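PDB 4GKH: aminoglycoside 3'-phosphotransferase AphA1-IAB from Acinetobacter baumannii, which transfers a phosphate from a nucleoside triphosphate to the 3'-hydroxyl of kanamycin and related aminoglycosides, so making the bacterium resistant to them. Local coordinates for residues Leu73-Leu76 with Thr77-Pro81; Asp166-Asp169 with Glu170-Gly173; Trp180-Met183 with His184-Leu187. All coordinates share one frame; numbering follows the deposited sequence.

Contact 1: residues Leu73-Leu76 with Thr77-Pro81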
ATOM      1  N   LEU A  73       3.912   3.514 -10.566  1.00 33.10           N
ATOM      2  CA  LEU A  73       4.094   2.193 -11.195  1.00 35.04           C
ATOM      3  C   LEU A  73       5.135   2.293 -12.296  1.00 33.39           C
ATOM      4  O   LEU A  73       6.011   1.439 -12.436  1.00 32.94           O
ATOM      5  CB  LEU A  73       2.800   1.686 -11.839  1.00 36.49           C
ATOM      6  CG  LEU A  73       1.709   0.966 -11.046  1.00 40.94           C
ATOM      7  CD1 LEU A  73       0.463   0.877 -11.909  1.00 52.44           C
ATOM      8  CD2 LEU A  73       2.179  -0.424 -10.651  1.00 39.30           C
ATOM      9  N   ASN A  74       5.013   3.337 -13.095  1.00 28.99           N
ATOM     10  CA  ASN A  74       5.941   3.543 -14.200  1.00 31.48           C
ATOM     11  C   ASN A  74       7.383   3.656 -13.707  1.00 39.40           C
ATOM     12  O   ASN A  74       8.300   3.118 -14.332  1.00 38.61           O
ATOM     13  CB  ASN A  74       5.521   4.774 -15.003  1.00 33.88           C
ATOM     14  CG  ASN A  74       6.313   4.933 -16.282  1.00 71.81           C
ATOM     15  OD1 ASN A  74       6.223   4.104 -17.187  1.00 53.03           O
ATOM     16  ND2 ASN A  74       7.079   6.015 -16.372  1.00 57.34           N
ATOM     17  N   TRP A  75       7.577   4.318 -12.566  1.00 26.74           N
ATOM     18  CA  TRP A  75       8.917   4.496 -12.008  1.00 32.64           C
ATOM     19  C   TRP A  75       9.461   3.248 -11.331  1.00 31.81           C
ATOM     20  O   TRP A  75      10.583   2.796 -11.618  1.00 30.74           O
ATOM     21  CB  TRP A  75       8.966   5.666 -11.014  1.00 32.82           C
ATOM     22  CG  TRP A  75      10.286   5.720 -10.325  1.00 35.47           C
ATOM     23  CD1 TRP A  75      11.494   6.117 -10.866  1.00 31.92           C
ATOM     24  CD2 TRP A  75      10.565   5.312  -8.987  1.00 30.78           C
ATOM     25  NE1 TRP A  75      12.493   5.984  -9.935  1.00 38.62           N
ATOM     26  CE2 TRP A  75      11.951   5.502  -8.770  1.00 33.76           C
ATOM     27  CE3 TRP A  75       9.775   4.833  -7.938  1.00 27.99           C
ATOM     28  CZ2 TRP A  75      12.562   5.216  -7.553  1.00 30.69           C
ATOM     29  CZ3 TRP A  75      10.396   4.522  -6.724  1.00 29.47           C
ATOM     30  CH2 TRP A  75      11.766   4.724  -6.543  1.00 34.69           C
ATOM     31  N   LEU A  76       8.668   2.693 -10.425  1.00 28.02           N
ATOM     32  CA  LEU A  76       9.169   1.664  -9.516  1.00 32.18           C
ATOM     33  C   LEU A  76       9.430   0.323 -10.214  1.00 33.35           C
ATOM     34  O   LEU A  76      10.192  -0.521  -9.720  1.00 30.73           O
ATOM     35  CB  LEU A  76       8.202   1.509  -8.339  1.00 31.98           C
ATOM     36  CG  LEU A  76       8.569   0.524  -7.225  1.00 34.87           C
ATOM     37  CD1 LEU A  76       9.938   0.846  -6.638  1.00 27.86           C
ATOM     38  CD2 LEU A  76       7.493   0.562  -6.146  1.00 31.86           C
ATOM     39  N   THR A  77       8.831   0.142 -11.383  1.00 33.64           N
ATOM     40  CA  THR A  77       8.976  -1.107 -12.120  1.00 37.61           C
ATOM     41  C   THR A  77      10.427  -1.409 -12.531  1.00 29.66           C
ATOM     42  O   THR A  77      10.794  -2.567 -12.763  1.00 33.29           O
ATOM     43  CB  THR A  77       8.057  -1.137 -13.353  1.00 48.06           C
ATOM     44  OG1 THR A  77       8.218  -2.386 -14.033  1.00 71.52           O
ATOM     45  CG2 THR A  77       8.398  -0.013 -14.296  1.00 53.94           C
ATOM     46  N   ALA A  78      11.256  -0.369 -12.593  1.00 33.39           N
ATOM     47  CA  ALA A  78      12.678  -0.559 -12.871  1.00 37.46           C
ATOM     48  C   ALA A  78      13.379  -1.282 -11.720  1.00 40.24           C
ATOM     49  O   ALA A  78      14.440  -1.914 -11.912  1.00 37.74           O
ATOM     50  CB  ALA A  78      13.345   0.773 -13.140  1.00 36.32           C
ATOM     51  N   PHE A  79      12.775  -1.208 -10.531  1.00 38.47           N
ATOM     52  CA  PHE A  79      13.414  -1.708  -9.306  1.00 34.36           C
ATOM     53  C   PHE A  79      12.744  -2.909  -8.610  1.00 35.11           C
ATOM     54  O   PHE A  79      13.413  -3.702  -7.931  1.00 41.30           O
ATOM     55  CB  PHE A  79      13.573  -0.556  -8.308  1.00 35.45           C
ATOM     56  CG  PHE A  79      14.277   0.632  -8.873  1.00 36.11           C
ATOM     57  CD1 PHE A  79      15.662   0.689  -8.881  1.00 45.29           C
ATOM     58  CD2 PHE A  79      13.562   1.690  -9.417  1.00 52.67           C
ATOM     59  CE1 PHE A  79      16.317   1.779  -9.401  1.00 38.43           C
ATOM     60  CE2 PHE A  79      14.211   2.790  -9.947  1.00 40.49           C
ATOM     61  CZ  PHE A  79      15.588   2.840  -9.943  1.00 35.74           C
HETATM   62  N   MSE A  80      11.434  -3.052  -8.768  1.00 30.86           N
HETATM   63  CA  MSE A  80      10.668  -4.050  -8.030  1.00 36.32           C
HETATM   64  C   MSE A  80       9.610  -4.677  -8.932  1.00 36.02           C
HETATM   65  O   MSE A  80       9.166  -4.039  -9.890  1.00 37.86           O
HETATM   66  CB  MSE A  80       9.971  -3.378  -6.824  1.00 37.29           C
HETATM   67  CG  MSE A  80      10.945  -2.758  -5.812  1.00 43.32           C
HETATM   68 SE   MSE A  80      12.059  -4.065  -4.923  0.66 39.61          SE
HETATM   69  CE  MSE A  80      10.668  -4.878  -3.813  1.00 39.64           C
ATOM     70  N   PRO A  81       9.176  -5.906  -8.614  1.00 37.98           N
ATOM     71  CA  PRO A  81       8.101  -6.566  -9.375  1.00 28.20           C
ATOM     72  C   PRO A  81       6.720  -5.979  -9.065  1.00 34.22           C
ATOM     73  O   PRO A  81       6.280  -6.057  -7.922  1.00 35.37           O
ATOM     74  CB  PRO A  81       8.179  -8.020  -8.907  1.00 28.50           C
ATOM     75  CG  PRO A  81       8.783  -7.943  -7.551  1.00 33.58           C
ATOM     76  CD  PRO A  81       9.747  -6.793  -7.584  1.00 33.71           C
TER

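Contact 2: residues Asp166-Asp169 with Glu170-Gly173. With KAN (kanamycin a), chain M.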
ATOM      1  N   ASP A 166     -12.884   3.118  11.532  1.00 38.15           N
ATOM      2  CA  ASP A 166     -11.858   2.154  11.145  1.00 36.71           C
ATOM      3  C   ASP A 166     -10.549   2.323  11.932  1.00 40.62           C
ATOM      4  O   ASP A 166      -9.513   1.824  11.511  1.00 37.48           O
ATOM      5  CB  ASP A 166     -11.586   2.247   9.629  1.00 38.52           C
ATOM      6  CG  ASP A 166     -10.900   1.007   9.064  1.00 40.74           C
ATOM      7  OD1 ASP A 166     -11.094  -0.101   9.618  1.00 42.88           O
ATOM      8  OD2 ASP A 166     -10.160   1.129   8.056  1.00 46.27           O
ATOM      9  N   PHE A 167     -10.582   3.042  13.053  1.00 35.78           N
ATOM     10  CA  PHE A 167      -9.360   3.244  13.835  1.00 33.19           C
ATOM     11  C   PHE A 167      -8.916   1.925  14.488  1.00 38.09           C
ATOM     12  O   PHE A 167      -9.731   1.022  14.682  1.00 36.52           O
ATOM     13  CB  PHE A 167      -9.574   4.272  14.950  1.00 32.60           C
ATOM     14  CG  PHE A 167      -9.796   5.686  14.467  1.00 32.69           C
ATOM     15  CD1 PHE A 167      -9.407   6.082  13.197  1.00 33.18           C
ATOM     16  CD2 PHE A 167     -10.419   6.618  15.305  1.00 35.07           C
ATOM     17  CE1 PHE A 167      -9.607   7.386  12.775  1.00 36.64           C
ATOM     18  CE2 PHE A 167     -10.631   7.925  14.885  1.00 46.31           C
ATOM     19  CZ  PHE A 167     -10.228   8.307  13.627  1.00 36.91           C
ATOM     20  N   ASP A 168      -7.635   1.835  14.847  1.00 34.54           N
ATOM     21  CA  ASP A 168      -7.128   0.699  15.635  1.00 38.80           C
ATOM     22  C   ASP A 168      -7.780   0.605  17.018  1.00 42.66           C
ATOM     23  O   ASP A 168      -8.422   1.550  17.478  1.00 37.07           O
ATOM     24  CB  ASP A 168      -5.615   0.805  15.814  1.00 43.70           C
ATOM     25  CG  ASP A 168      -4.862   0.705  14.507  1.00 42.24           C
ATOM     26  OD1 ASP A 168      -5.280  -0.077  13.620  1.00 38.24           O
ATOM     27  OD2 ASP A 168      -3.845   1.418  14.372  1.00 38.56           O
ATOM     28  N   ASP A 169      -7.594  -0.528  17.698  1.00 37.97           N
ATOM     29  CA  ASP A 169      -8.268  -0.748  18.978  1.00 51.62           C
ATOM     30  C   ASP A 169      -7.863   0.263  20.048  1.00 36.67           C
ATOM     31  O   ASP A 169      -8.697   0.673  20.862  1.00 41.43           O
ATOM     32  CB  ASP A 169      -8.036  -2.176  19.485  1.00 53.14           C
ATOM     33  CG  ASP A 169      -8.818  -3.214  18.698  1.00 84.32           C
ATOM     34  OD1 ASP A 169      -9.891  -2.866  18.163  1.00 57.05           O
ATOM     35  OD2 ASP A 169      -8.363  -4.381  18.621  1.00 89.56           O
ATOM     36  N   GLU A 170      -6.586   0.652  20.058  1.00 39.87           N
ATOM     37  CA  GLU A 170      -6.092   1.658  21.003  1.00 42.31           C
ATOM     38  C   GLU A 170      -6.903   2.947  20.932  1.00 46.63           C
ATOM     39  O   GLU A 170      -7.068   3.635  21.937  1.00 49.24           O
ATOM     40  CB  GLU A 170      -4.628   2.015  20.730  1.00 55.32           C
ATOM     41  CG  GLU A 170      -3.659   0.863  20.821  1.00 92.50           C
ATOM     42  CD  GLU A 170      -3.455   0.176  19.487  1.00 78.08           C
ATOM     43  OE1 GLU A 170      -2.369   0.350  18.891  1.00 84.68           O
ATOM     44  OE2 GLU A 170      -4.384  -0.532  19.034  1.00 48.65           O
ATOM     45  N   ARG A 171      -7.399   3.272  19.740  1.00 42.43           N
ATOM     46  CA  ARG A 171      -8.112   4.541  19.528  1.00 39.26           C
ATOM     47  C   ARG A 171      -9.592   4.376  19.170  1.00 44.06           C
ATOM     48  O   ARG A 171     -10.186   5.211  18.480  1.00 40.90           O
ATOM     49  CB  ARG A 171      -7.402   5.359  18.446  1.00 36.50           C
ATOM     50  CG  ARG A 171      -5.990   5.768  18.837  1.00 48.65           C
ATOM     51  CD  ARG A 171      -5.176   6.233  17.637  1.00 33.48           C
ATOM     52  NE  ARG A 171      -4.670   5.126  16.829  1.00 37.79           N
ATOM     53  CZ  ARG A 171      -3.600   4.407  17.145  1.00 41.72           C
ATOM     54  NH1 ARG A 171      -2.922   4.674  18.257  1.00 38.14           N
ATOM     55  NH2 ARG A 171      -3.210   3.423  16.351  1.00 38.32           N
ATOM     56  N   ASN A 172     -10.195   3.300  19.649  1.00 43.08           N
ATOM     57  CA  ASN A 172     -11.579   3.034  19.324  1.00 44.10           C
ATOM     58  C   ASN A 172     -12.470   4.063  20.007  1.00 40.24           C
ATOM     59  O   ASN A 172     -12.416   4.223  21.230  1.00 44.38           O
ATOM     60  CB  ASN A 172     -11.956   1.619  19.761  1.00 63.93           C
ATOM     61  CG  ASN A 172     -13.358   1.245  19.351  1.00 57.98           C
ATOM     62  OD1 ASN A 172     -14.294   1.359  20.139  1.00 74.05           O
ATOM     63  ND2 ASN A 172     -13.513   0.802  18.111  1.00 63.84           N
ATOM     64  N   GLY A 173     -13.270   4.774  19.220  1.00 48.09           N
ATOM     65  CA  GLY A 173     -14.182   5.760  19.778  1.00 47.89           C
ATOM     66  C   GLY A 173     -13.561   7.138  19.953  1.00 46.64           C
ATOM     67  O   GLY A 173     -14.225   8.075  20.391  1.00 49.60           O
TER
HETATM   68  C1  KAN M 301      -7.452   0.474   5.113  1.00 34.40           C
HETATM   69  C2  KAN M 301      -6.731  -0.111   3.919  1.00 36.31           C
HETATM   70  C3  KAN M 301      -6.058   0.948   3.067  1.00 37.91           C
HETATM   71  C4  KAN M 301      -7.131   1.924   2.585  1.00 36.81           C
HETATM   72  C5  KAN M 301      -7.785   2.551   3.801  1.00 34.69           C
HETATM   73  C6  KAN M 301      -8.855   3.483   3.234  1.00 37.83           C
HETATM   74  C7  KAN M 301      -6.215   1.304  10.185  1.00 34.32           C
HETATM   75  C8  KAN M 301      -6.984   0.152   9.591  1.00 37.15           C
HETATM   76  C9  KAN M 301      -6.549   0.004   8.115  1.00 38.19           C
HETATM   77  C10 KAN M 301      -6.887   1.274   7.305  1.00 32.28           C
HETATM   78  C11 KAN M 301      -6.061   2.424   7.931  1.00 30.06           C
HETATM   79  C12 KAN M 301      -6.477   2.593   9.388  1.00 31.94           C
HETATM   80  C13 KAN M 301      -7.631  -2.077  10.406  1.00 40.87           C
HETATM   81  C14 KAN M 301      -7.497  -2.660  11.813  1.00 42.47           C
HETATM   82  C15 KAN M 301      -6.156  -3.295  12.103  1.00 46.36           C
HETATM   83  C16 KAN M 301      -5.925  -4.403  11.098  1.00 47.50           C
HETATM   84  C17 KAN M 301      -5.952  -3.759   9.717  1.00 47.17           C
HETATM   85  C18 KAN M 301      -5.542  -4.728   8.586  1.00 53.85           C
HETATM   86  N1  KAN M 301      -9.554   4.156   4.334  1.00 36.92           N
HETATM   87  N2  KAN M 301      -6.351   3.668   7.197  1.00 26.71           N
HETATM   88  N3  KAN M 301      -6.695   1.425  11.580  1.00 35.48           N
HETATM   89  N4  KAN M 301      -6.155  -3.876  13.451  1.00 47.23           N
HETATM   90  O5  KAN M 301      -8.379   1.501   4.607  1.00 35.63           O
HETATM   91  O6  KAN M 301      -5.749  -1.049   4.393  1.00 37.92           O
HETATM   92  O7  KAN M 301      -5.439   0.289   1.953  1.00 42.26           O
HETATM   93  O8  KAN M 301      -6.539   2.970   1.803  1.00 37.38           O
HETATM   94  O9  KAN M 301      -6.477   1.129   5.930  1.00 32.63           O
HETATM   95  O10 KAN M 301      -7.094  -1.207   7.532  1.00 38.99           O
HETATM   96  O11 KAN M 301      -6.688  -1.006  10.410  1.00 37.14           O
HETATM   97  O12 KAN M 301      -7.245  -3.122   9.477  1.00 43.02           O
HETATM   98  O13 KAN M 301      -7.816  -1.593  12.713  1.00 42.83           O
HETATM   99  O14 KAN M 301      -4.642  -4.964  11.343  1.00 48.96           O
HETATM  100  O15 KAN M 301      -5.416  -3.986   7.341  1.00 55.87           O
HETATM  101  O   HOH W   1     -12.398   1.101  15.386  1.00 56.81           O

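Contact 3: residues Trp180-Met183 with His184-Leu187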
ATOM      1  N   TRP A 180      -5.576  13.427  16.007  1.00 36.62           N
ATOM      2  CA  TRP A 180      -4.715  14.481  15.480  1.00 32.90           C
ATOM      3  C   TRP A 180      -3.870  15.138  16.587  1.00 31.33           C
ATOM      4  O   TRP A 180      -2.658  15.242  16.468  1.00 37.02           O
ATOM      5  CB  TRP A 180      -5.574  15.522  14.747  1.00 34.17           C
ATOM      6  CG  TRP A 180      -4.829  16.662  14.160  1.00 38.30           C
ATOM      7  CD1 TRP A 180      -4.810  17.952  14.624  1.00 44.35           C
ATOM      8  CD2 TRP A 180      -4.023  16.646  12.980  1.00 32.91           C
ATOM      9  NE1 TRP A 180      -4.025  18.734  13.809  1.00 39.73           N
ATOM     10  CE2 TRP A 180      -3.531  17.957  12.793  1.00 42.43           C
ATOM     11  CE3 TRP A 180      -3.658  15.652  12.068  1.00 32.39           C
ATOM     12  CZ2 TRP A 180      -2.703  18.296  11.727  1.00 44.92           C
ATOM     13  CZ3 TRP A 180      -2.826  15.998  11.004  1.00 31.96           C
ATOM     14  CH2 TRP A 180      -2.351  17.299  10.854  1.00 37.44           C
ATOM     15  N   LYS A 181      -4.509  15.572  17.667  1.00 35.64           N
ATOM     16  CA  LYS A 181      -3.785  16.245  18.745  1.00 39.47           C
ATOM     17  C   LYS A 181      -2.745  15.347  19.411  1.00 53.68           C
ATOM     18  O   LYS A 181      -1.623  15.775  19.659  1.00 41.60           O
ATOM     19  CB  LYS A 181      -4.749  16.785  19.806  1.00 42.77           C
ATOM     20  CG  LYS A 181      -5.568  17.978  19.343  1.00 70.59           C
ATOM     21  CD  LYS A 181      -6.282  18.656  20.504  1.00 73.24           C
ATOM     22  CE  LYS A 181      -6.016  20.156  20.524  1.00 88.64           C
ATOM     23  NZ  LYS A 181      -6.507  20.850  19.300  1.00 77.46           N
ATOM     24  N   GLU A 182      -3.129  14.107  19.707  1.00 39.69           N
ATOM     25  CA  GLU A 182      -2.244  13.178  20.400  1.00 55.68           C
ATOM     26  C   GLU A 182      -1.046  12.836  19.538  1.00 40.78           C
ATOM     27  O   GLU A 182       0.061  12.677  20.028  1.00 44.39           O
ATOM     28  CB  GLU A 182      -2.999  11.902  20.769  1.00 40.60           C
ATOM     29  CG  GLU A 182      -4.041  12.124  21.849  1.00 62.02           C
ATOM     30  CD  GLU A 182      -3.413  12.282  23.213  1.00 80.57           C
ATOM     31  OE1 GLU A 182      -3.566  13.362  23.824  1.00 86.75           O
ATOM     32  OE2 GLU A 182      -2.762  11.316  23.668  1.00 58.40           O
HETATM   33  N   MSE A 183      -1.287  12.718  18.244  1.00 37.22           N
HETATM   34  CA  MSE A 183      -0.232  12.381  17.312  1.00 35.89           C
HETATM   35  C   MSE A 183       0.882  13.429  17.345  1.00 37.71           C
HETATM   36  O   MSE A 183       2.052  13.093  17.215  1.00 37.33           O
HETATM   37  CB  MSE A 183      -0.796  12.241  15.897  1.00 29.84           C
HETATM   38  CG  MSE A 183       0.242  11.814  14.873  1.00 37.74           C
HETATM   39 SE   MSE A 183      -0.473  11.409  13.122  0.67 32.95          SE
HETATM   40  CE  MSE A 183      -1.415  13.098  12.800  1.00 34.36           C
ATOM     41  N   HIS A 184       0.528  14.699  17.527  1.00 39.62           N
ATOM     42  CA  HIS A 184       1.550  15.746  17.483  1.00 45.45           C
ATOM     43  C   HIS A 184       2.458  15.784  18.716  1.00 49.26           C
ATOM     44  O   HIS A 184       3.549  16.345  18.674  1.00 56.95           O
ATOM     45  CB  HIS A 184       0.943  17.116  17.146  1.00 43.15           C
ATOM     46  CG  HIS A 184       0.589  17.254  15.699  1.00 48.83           C
ATOM     47  ND1 HIS A 184      -0.521  16.651  15.146  1.00 41.73           N
ATOM     48  CD2 HIS A 184       1.231  17.869  14.676  1.00 39.97           C
ATOM     49  CE1 HIS A 184      -0.558  16.903  13.850  1.00 40.90           C
ATOM     50  NE2 HIS A 184       0.491  17.643  13.539  1.00 38.76           N
ATOM     51  N   LYS A 185       2.025  15.133  19.791  1.00 46.14           N
ATOM     52  CA  LYS A 185       2.851  15.008  20.991  1.00 47.71           C
ATOM     53  C   LYS A 185       4.083  14.094  20.848  1.00 67.60           C
ATOM     54  O   LYS A 185       5.014  14.179  21.646  1.00 50.14           O
ATOM     55  CB  LYS A 185       1.984  14.604  22.186  1.00 51.36           C
ATOM     56  CG  LYS A 185       0.904  15.631  22.474  1.00 56.52           C
ATOM     57  CD  LYS A 185      -0.161  15.108  23.416  1.00 76.87           C
ATOM     58  CE  LYS A 185      -1.258  16.148  23.610  1.00 74.64           C
ATOM     59  NZ  LYS A 185      -2.333  15.670  24.522  1.00 83.24           N
ATOM     60  N   LEU A 186       4.096  13.245  19.823  1.00 45.34           N
ATOM     61  CA  LEU A 186       5.239  12.371  19.553  1.00 45.51           C
ATOM     62  C   LEU A 186       6.376  13.074  18.795  1.00 79.26           C
ATOM     63  O   LEU A 186       7.543  12.679  18.892  1.00 77.23           O
ATOM     64  CB  LEU A 186       4.769  11.153  18.747  1.00 49.97           C
ATOM     65  CG  LEU A 186       3.503  10.441  19.233  1.00 56.16           C
ATOM     66  CD1 LEU A 186       2.930   9.561  18.133  1.00 61.56           C
ATOM     67  CD2 LEU A 186       3.765   9.618  20.483  1.00 50.93           C
ATOM     68  N   LEU A 187       6.024  14.104  18.028  1.00 79.72           N
ATOM     69  CA  LEU A 187       6.976  14.829  17.178  1.00 50.33           C
ATOM     70  C   LEU A 187       7.891  15.754  17.998  1.00 71.50           C
ATOM     71  O   LEU A 187       7.478  16.270  19.038  1.00 87.37           O
ATOM     72  CB  LEU A 187       6.218  15.627  16.097  1.00 50.47           C
ATOM     73  CG  LEU A 187       5.502  14.808  15.009  1.00 66.43           C
ATOM     74  CD1 LEU A 187       4.846  15.700  13.944  1.00 46.72           C
ATOM     75  CD2 LEU A 187       6.465  13.808  14.358  1.00 61.07           C
TER

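Contact 1: residues Leu73-Leu76 with Thr77-Pro81
The C-terminal end of helix 61-76, in the N-terminal lobe of this protein-kinase-like fold, is where Trp75 meets Phe79 and Leu76 meets Met80. The helix takes the place of the C helix of protein kinases, as expected for this kinase-like fold. Thr77 N still bonds back to Leu73 O (3.3 Å). Leu76 O then takes two donors, Phe79 N at 2.8 Å and Met80 N at 3.0 Å. The first comes from above the carbonyl plane and the second nearly end-on to the oxygen. On the partly exposed flank, Phe79 CE2 sits over one face of the Trp75 indole, 3.6 Å from Trp75 NE1 and offset toward the rim. The two ring planes are 46° apart, so the pair is neither a stack nor a T. Trp75 CG lies anti to its own N (chi1 173°), which carries the indole along the helix toward Phe79. On the buried side, Leu76 CD1 rests on Met80 CG at 3.8 Å, and the two side chains run side by side. Met80, a selenomethionine, continues onto Phe128 and Leu132 of helix 118-133. Trp75 NE1 makes a weak hydrogen bond to Asn139 O. Two donors on the Leu76 carbonyl probably help hold the turn in shape, with aromatic packing on one flank and aliphatic packing on the other.

Contact 2: residues Asp166-Asp169 with Glu170-Gly173
Asp168 and Arg171 form the charged part of this turn. Arg171 NH2 reaches Asp168 OD2 at 2.9 Å in a salt bridge. The oxygen lies at the guanidinium edge, in its plane, but the N-H points poorly (130°) and the hydrogen bond is weak. The two flat groups are turned 70° apart. Glu270 makes a second salt bridge with Arg171 NE and also accepts from Asp168 N. Backbone bonds close the turn: Arg171 N to Asp168 O (3.0 Å) and Asn172 N to Asp169 O (3.3 Å). A water bridges Phe167 O and Asn172 ND2. The ring edge of Phe167, at CD2, faces the carbonyl O of Arg171 at 3.5 Å; its packing on Val179 is apolar. The ligand takes the other carboxylate oxygen. Asp168 OD1 accepts from N3 of kanamycin at 2.9 Å and from its O13 at 3.1 Å, and it has Asn235 ND2 as a further partner. Kanamycin N3 also donates to Asp166 O at 2.8 Å. With CG anti to its own carbonyl carbon (chi1 -64°), Asp168 turns one oxygen to Arg171 and the other to the antibiotic. Acidic side chains and carbonyls gathered round amino groups are characteristic of the aminoglycoside pocket of these phosphotransferases.

Contact 3: residues Trp180-Met183 with His184-Leu187
Over the face of the Trp180 indole stands the imidazole edge of His184, the tight part of this contact near the C-terminal end of helix 176-184. His184 CE1 lies above the centre of the six-membered ring, 3.3 Å from Trp180 CZ2. The pair is edge-to-face, with the planes 59° apart. The imidazole is also held by its neighbouring nitrogen: His184 ND1 donates to Trp180 O at 2.9 Å, almost straight (171°), with the oxygen in the plane of the imidazole. This bond probably fixes the ring's rotation and helps keep CE1 over the indole. His184 CG lies beside its own backbone N (chi1 -76°), which turns the ring back toward Trp180. The methyl CE of selenomethionine Met183 comes within 4.0 Å of His184 CE1. The solvent side is looser. There the extended chain of exposed Lys185 brings NZ to Glu182 OE1 in a 2.7 Å salt bridge, approaching from above the carboxylate plane. Several of the backbone bonds are weak, among them Leu186 N to Met183 O at 3.3 Å. Inward, Trp180 and Met183 pack on helix 146-158, while Glu182 and Leu186 touch Met267 of helix 259-269. The chain then runs on to strand 193-196.

In the fold
All three contacts are local turns in series along the chain, and none nests within or crosses another. Contact 1 comes first, where helix 61-76 ends and the chain turns toward strand 85-91. It ties the N-terminal lobe to helix 118-133. Contacts 2 and 3 lie on the opposite side of the chain's centre, with contact 1 about 34 Å from each, centre to centre. Contact 2 turns the loop between helices 146-158 and 176-184 at the kanamycin pocket. Contact 3 follows near the C-terminal end of helix 176-184, about 7 Å away by nearest atoms. Contact 2 sets the kanamycin-binding loop against helix 259-269, and contact 3 sets the tail of helix 176-184 against the same helix.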